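Local coordinates for protein neuraminidase (PDB 4K3Y) that is a neuraminidase-like surface protein of a bat influenza A virus, a beta-propeller that probably lacks the sialidase activity of classical neuraminidases, at residues C151-G163 against S169-S181. Sequence-based numbering, arbitrary orientation.
Sequences CNDGTCYTIIADG and SSHRLYRLVNGTS. With NAG (2-acetamido-2-deoxy-beta-D-glucopyranose), chain H.
Tyr157 and Arg175 lie side by side across the two strands, the guanidinium turned 74° from the phenol ring. Arg175 NH1 sits in the ring plane, at the edge, 4.0 Å from Tyr157 CE2, while Arg175 CB reaches the same edge atom obliquely. A bend at chi3 (47°) turns the arginine chain here; NH1 then bonds to the carbonyl of Gln226 and NE to that of Ala182. The phenol oxygen is tied along its own strand, Tyr157 OH lying 2.8 Å from Thr155 OG1. On the same face His171 is met obliquely: its ND1 lies 3.5 Å from Ala161 CB. On the other face of the sheet, the Tyr174 ring has Thr158 O at its edge, near the ring plane; the Ile160 and Tyr174 side chains cross at about a right angle, with Ile160 CB oblique to the ring, 4.1 Å from Tyr174 CE1. Tyr174 OH lies in the plane of the Arg172 guanidinium, at its edge, and Arg172 also makes a cation-pi contact with Trp184.

Between these two layers of side chains strands 155-162 and 170-177 pair antiparallel. The hydrogen-bonded pairs are Cys156-Leu176, Thr158-Tyr174, Ile160-Arg172 and Asp162-Ser170, each joined by two backbone bonds. Type I' turns at Asn152-Thr155 and Val177-Thr180 link the two inner strands to the outer strands 150-152 and 180-187, and the Cys151-Cys156 disulfide bridges the first of these connections. Asn178, in the second, carries an N-linked glycan through ND2.

The face bearing Tyr157, Ile159 and Leu173 packs on strand 221-224, whereas Ile160 and Tyr174 meet Ile134 of strand 129-134. The hairpin thus supplies the two middle strands of a four-stranded antiparallel blade wedged between its neighbours, the up-and-down arrangement of the six-bladed influenza neuraminidase beta-propeller.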
loop_
_atom_site.group_PDB
_atom_site.type_symbol
_atom_site.label_atom_id
_atom_site.label_comp_id
_atom_site.label_asym_id
_atom_site.label_seq_id
_atom_site.Cartn_x
_atom_site.Cartn_y
_atom_site.Cartn_z
ATOM N N CYS C 151 -20.220 -3.808 -18.063
ATOM C CA CYS C 151 -19.649 -5.087 -18.475
ATOM C C CYS C 151 -20.535 -6.223 -18.028
ATOM O O CYS C 151 -21.041 -6.235 -16.902
ATOM C CB CYS C 151 -18.277 -5.313 -17.846
ATOM S SG CYS C 151 -17.015 -4.208 -18.426
ATOM N N ASN C 152 -20.713 -7.200 -18.901
ATOM C CA ASN C 152 -21.334 -8.437 -18.469
ATOM C C ASN C 152 -20.840 -9.619 -19.273
ATOM O O ASN C 152 -20.947 -9.626 -20.505
ATOM C CB ASN C 152 -22.853 -8.340 -18.530
ATOM C CG ASN C 152 -23.527 -9.236 -17.520
ATOM O OD1 ASN C 152 -22.958 -9.550 -16.470
ATOM N ND2 ASN C 152 -24.748 -9.665 -17.835
ATOM N N ASP C 153 -20.281 -10.600 -18.564
ATOM C CA ASP C 153 -19.845 -11.847 -19.172
ATOM C C ASP C 153 -18.829 -11.576 -20.287
ATOM O O ASP C 153 -19.000 -12.043 -21.419
ATOM C CB ASP C 153 -21.066 -12.605 -19.713
ATOM C CG ASP C 153 -20.816 -14.092 -19.855
ATOM O OD1 ASP C 153 -19.971 -14.640 -19.111
ATOM O OD2 ASP C 153 -21.476 -14.722 -20.703
ATOM N N GLY C 154 -17.786 -10.808 -19.964
ATOM C CA GLY C 154 -16.696 -10.568 -20.897
ATOM C C GLY C 154 -16.779 -9.340 -21.799
ATOM O O GLY C 154 -15.742 -8.733 -22.116
ATOM N N THR C 155 -17.984 -8.975 -22.240
ATOM C CA THR C 155 -18.117 -7.795 -23.102
ATOM C C THR C 155 -18.505 -6.529 -22.316
ATOM O O THR C 155 -19.261 -6.591 -21.340
ATOM C CB THR C 155 -19.075 -8.020 -24.308
ATOM O OG1 THR C 155 -20.437 -7.935 -23.875
ATOM C CG2 THR C 155 -18.819 -9.380 -24.967
ATOM N N CYS C 156 -17.961 -5.390 -22.736
ATOM C CA CYS C 156 -18.263 -4.113 -22.094
ATOM C C CYS C 156 -18.923 -3.158 -23.067
ATOM O O CYS C 156 -18.519 -3.059 -24.226
ATOM C CB CYS C 156 -16.998 -3.469 -21.538
ATOM S SG CYS C 156 -16.185 -4.444 -20.261
ATOM N N TYR C 157 -19.937 -2.445 -22.595
ATOM C CA TYR C 157 -20.648 -1.483 -23.443
ATOM C C TYR C 157 -20.524 -0.035 -22.923
ATOM O O TYR C 157 -20.495 0.213 -21.713
ATOM C CB TYR C 157 -22.114 -1.900 -23.615
ATOM C CG TYR C 157 -22.291 -3.352 -24.030
ATOM C CD1 TYR C 157 -22.386 -4.370 -23.076
ATOM C CD2 TYR C 157 -22.362 -3.708 -25.374
ATOM C CE1 TYR C 157 -22.550 -5.698 -23.453
ATOM C CE2 TYR C 157 -22.530 -5.032 -25.759
ATOM C CZ TYR C 157 -22.624 -6.021 -24.798
ATOM O OH TYR C 157 -22.787 -7.331 -25.189
ATOM N N THR C 158 -20.406 0.913 -23.845
ATOM C CA THR C 158 -20.318 2.320 -23.481
ATOM C C THR C 158 -20.912 3.163 -24.599
ATOM O O THR C 158 -21.049 2.686 -25.733
ATOM C CB THR C 158 -18.863 2.759 -23.197
ATOM O OG1 THR C 158 -18.848 4.119 -22.739
ATOM C CG2 THR C 158 -17.996 2.632 -24.449
ATOM N N ILE C 159 -21.278 4.405 -24.277
ATOM C CA ILE C 159 -21.849 5.314 -25.264
ATOM C C ILE C 159 -20.971 6.555 -25.404
ATOM O O ILE C 159 -20.523 7.108 -24.406
ATOM C CB ILE C 159 -23.296 5.685 -24.896
ATOM C CG1 ILE C 159 -24.139 4.411 -24.788
ATOM C CG2 ILE C 159 -23.889 6.632 -25.942
ATOM C CD1 ILE C 159 -25.416 4.537 -23.971
ATOM N N ILE C 160 -20.708 6.975 -26.640
ATOM C CA ILE C 160 -19.857 8.141 -26.893
ATOM C C ILE C 160 -20.563 9.187 -27.745
ATOM O O ILE C 160 -21.247 8.857 -28.715
ATOM C CB ILE C 160 -18.528 7.737 -27.550
ATOM C CG1 ILE C 160 -17.767 6.787 -26.618
ATOM C CG2 ILE C 160 -17.674 8.966 -27.894
ATOM C CD1 ILE C 160 -16.407 6.410 -27.124
ATOM N N ALA C 161 -20.387 10.452 -27.372
ATOM C CA ALA C 161 -21.057 11.557 -28.045
ATOM C C ALA C 161 -20.115 12.334 -28.966
ATOM O O ALA C 161 -18.954 12.581 -28.623
ATOM C CB ALA C 161 -21.679 12.489 -27.021
ATOM N N ASP C 162 -20.636 12.718 -30.129
ATOM C CA ASP C 162 -19.942 13.603 -31.056
ATOM C C ASP C 162 -20.863 14.781 -31.390
ATOM O O ASP C 162 -21.978 14.880 -30.857
ATOM C CB ASP C 162 -19.565 12.850 -32.333
ATOM C CG ASP C 162 -18.354 13.445 -33.036
ATOM O OD1 ASP C 162 -18.023 14.630 -32.795
ATOM O OD2 ASP C 162 -17.733 12.719 -33.843
ATOM N N GLY C 163 -20.396 15.674 -32.263
ATOM C CA GLY C 163 -21.141 16.872 -32.606
ATOM C C GLY C 163 -20.526 18.109 -31.981
ATOM O O GLY C 163 -19.848 18.025 -30.959
ATOM N N SER C 169 -26.207 16.738 -32.123
ATOM C CA SER C 169 -25.358 15.744 -31.469
ATOM C C SER C 169 -25.549 14.354 -32.075
ATOM O O SER C 169 -26.682 13.929 -32.333
ATOM C CB SER C 169 -25.661 15.698 -29.968
ATOM O OG SER C 169 -27.056 15.683 -29.725
ATOM N N SER C 170 -24.447 13.645 -32.310
ATOM C CA SER C 170 -24.546 12.243 -32.702
ATOM C C SER C 170 -24.074 11.346 -31.560
ATOM O O SER C 170 -23.220 11.742 -30.761
ATOM C CB SER C 170 -23.764 11.972 -33.988
ATOM O OG SER C 170 -22.407 12.361 -33.865
ATOM N N HIS C 171 -24.640 10.148 -31.466
ATOM C CA HIS C 171 -24.278 9.229 -30.382
ATOM C C HIS C 171 -24.111 7.796 -30.881
ATOM O O HIS C 171 -24.825 7.346 -31.778
ATOM C CB HIS C 171 -25.307 9.318 -29.247
ATOM C CG HIS C 171 -25.613 10.727 -28.844
ATOM N ND1 HIS C 171 -24.836 11.433 -27.952
ATOM C CD2 HIS C 171 -26.577 11.582 -29.261
ATOM C CE1 HIS C 171 -25.325 12.652 -27.813
ATOM N NE2 HIS C 171 -26.382 12.769 -28.598
ATOM N N ARG C 172 -23.148 7.088 -30.307
ATOM C CA ARG C 172 -22.834 5.738 -30.749
ATOM C C ARG C 172 -22.741 4.733 -29.614
ATOM O O ARG C 172 -22.206 5.025 -28.540
ATOM C CB ARG C 172 -21.529 5.739 -31.539
ATOM C CG ARG C 172 -21.670 6.327 -32.930
ATOM C CD ARG C 172 -20.348 6.295 -33.648
ATOM N NE ARG C 172 -20.476 6.694 -35.044
ATOM C CZ ARG C 172 -19.481 6.625 -35.926
ATOM N NH1 ARG C 172 -18.293 6.163 -35.541
ATOM N NH2 ARG C 172 -19.675 7.009 -37.189
ATOM N N LEU C 173 -23.271 3.544 -29.871
ATOM C CA LEU C 173 -23.168 2.425 -28.945
ATOM C C LEU C 173 -21.910 1.597 -29.244
ATOM O O LEU C 173 -21.764 1.054 -30.332
ATOM C CB LEU C 173 -24.411 1.548 -29.066
ATOM C CG LEU C 173 -25.107 1.208 -27.755
ATOM C CD1 LEU C 173 -26.155 0.129 -27.983
ATOM C CD2 LEU C 173 -24.090 0.774 -26.700
ATOM N N TYR C 174 -20.997 1.509 -28.283
ATOM C CA TYR C 174 -19.777 0.725 -28.480
ATOM C C TYR C 174 -19.771 -0.564 -27.656
ATOM O O TYR C 174 -20.111 -0.563 -26.468
ATOM C CB TYR C 174 -18.523 1.555 -28.174
ATOM C CG TYR C 174 -18.160 2.544 -29.262
ATOM C CD1 TYR C 174 -18.774 3.793 -29.324
ATOM C CD2 TYR C 174 -17.206 2.234 -30.225
ATOM C CE1 TYR C 174 -18.458 4.701 -30.311
ATOM C CE2 TYR C 174 -16.883 3.142 -31.224
ATOM C CZ TYR C 174 -17.516 4.376 -31.258
ATOM O OH TYR C 174 -17.220 5.300 -32.232
ATOM N N ARG C 175 -19.388 -1.664 -28.300
ATOM C CA ARG C 175 -19.181 -2.923 -27.601
ATOM C C ARG C 175 -17.679 -3.185 -27.547
ATOM O O ARG C 175 -16.975 -2.970 -28.537
ATOM C CB ARG C 175 -19.928 -4.060 -28.304
ATOM C CG ARG C 175 -19.113 -5.348 -28.503
ATOM C CD ARG C 175 -19.928 -6.529 -29.047
ATOM N NE ARG C 175 -20.767 -6.183 -30.194
ATOM C CZ ARG C 175 -22.079 -6.408 -30.244
ATOM N NH1 ARG C 175 -22.692 -6.983 -29.212
ATOM N NH2 ARG C 175 -22.779 -6.063 -31.318
ATOM N N LEU C 176 -17.185 -3.625 -26.393
ATOM C CA LEU C 176 -15.748 -3.827 -26.222
ATOM C C LEU C 176 -15.402 -5.155 -25.585
ATOM O O LEU C 176 -15.993 -5.558 -24.575
ATOM C CB LEU C 176 -15.142 -2.713 -25.372
ATOM C CG LEU C 176 -15.211 -1.300 -25.941
ATOM C CD1 LEU C 176 -15.402 -0.342 -24.793
ATOM C CD2 LEU C 176 -13.946 -0.953 -26.711
ATOM N N VAL C 177 -14.423 -5.826 -26.175
ATOM C CA VAL C 177 -13.917 -7.053 -25.598
ATOM C C VAL C 177 -12.447 -6.873 -25.236
ATOM O O VAL C 177 -11.643 -6.472 -26.080
ATOM C CB VAL C 177 -14.117 -8.223 -26.556
ATOM C CG1 VAL C 177 -12.958 -9.181 -26.454
ATOM C CG2 VAL C 177 -15.429 -8.927 -26.246
ATOM N N ASN C 178 -12.111 -7.132 -23.973
ATOM C CA ASN C 178 -10.726 -7.044 -23.499
ATOM C C ASN C 178 -9.989 -5.771 -23.917
ATOM O O ASN C 178 -8.794 -5.804 -24.206
ATOM C CB ASN C 178 -9.905 -8.255 -23.967
ATOM C CG ASN C 178 -10.360 -9.563 -23.340
ATOM O OD1 ASN C 178 -11.348 -9.613 -22.591
ATOM N ND2 ASN C 178 -9.636 -10.643 -23.663
ATOM N N GLY C 179 -10.702 -4.655 -23.974
ATOM C CA GLY C 179 -10.072 -3.397 -24.312
ATOM C C GLY C 179 -10.087 -3.039 -25.785
ATOM O O GLY C 179 -9.615 -1.962 -26.160
ATOM N N THR C 180 -10.614 -3.919 -26.633
ATOM C CA THR C 180 -10.729 -3.565 -28.048
ATOM C C THR C 180 -12.178 -3.454 -28.501
ATOM O O THR C 180 -13.076 -4.103 -27.944
ATOM C CB THR C 180 -9.940 -4.504 -28.983
ATOM O OG1 THR C 180 -10.641 -5.744 -29.122
ATOM C CG2 THR C 180 -8.514 -4.736 -28.449
ATOM N N SER C 181 -12.388 -2.603 -29.503
ATOM C CA SER C 181 -13.713 -2.319 -30.037
ATOM C C SER C 181 -14.221 -3.517 -30.818
ATOM O O SER C 181 -13.622 -3.913 -31.811
ATOM C CB SER C 181 -13.657 -1.089 -30.942
ATOM O OG SER C 181 -14.909 -0.841 -31.557
HETATM C C1 NAG H . -10.017 -11.813 -22.909
HETATM C C2 NAG H . -10.088 -12.946 -23.934
HETATM C C3 NAG H . -10.378 -14.270 -23.239
HETATM C C4 NAG H . -9.421 -14.499 -22.076
HETATM C C5 NAG H . -9.342 -13.287 -21.150
HETATM C C6 NAG H . -8.232 -13.448 -20.113
HETATM C C7 NAG H . -10.864 -12.460 -26.209
HETATM C C8 NAG H . -12.014 -12.682 -27.153
HETATM N N2 NAG H . -11.124 -12.683 -24.920
HETATM O O3 NAG H . -10.287 -15.335 -24.163
HETATM O O4 NAG H . -9.858 -15.629 -21.352
HETATM O O5 NAG H . -9.083 -12.114 -21.891
HETATM O O6 NAG H . -6.972 -13.305 -20.737
HETATM O O7 NAG H . -9.758 -12.088 -26.621
#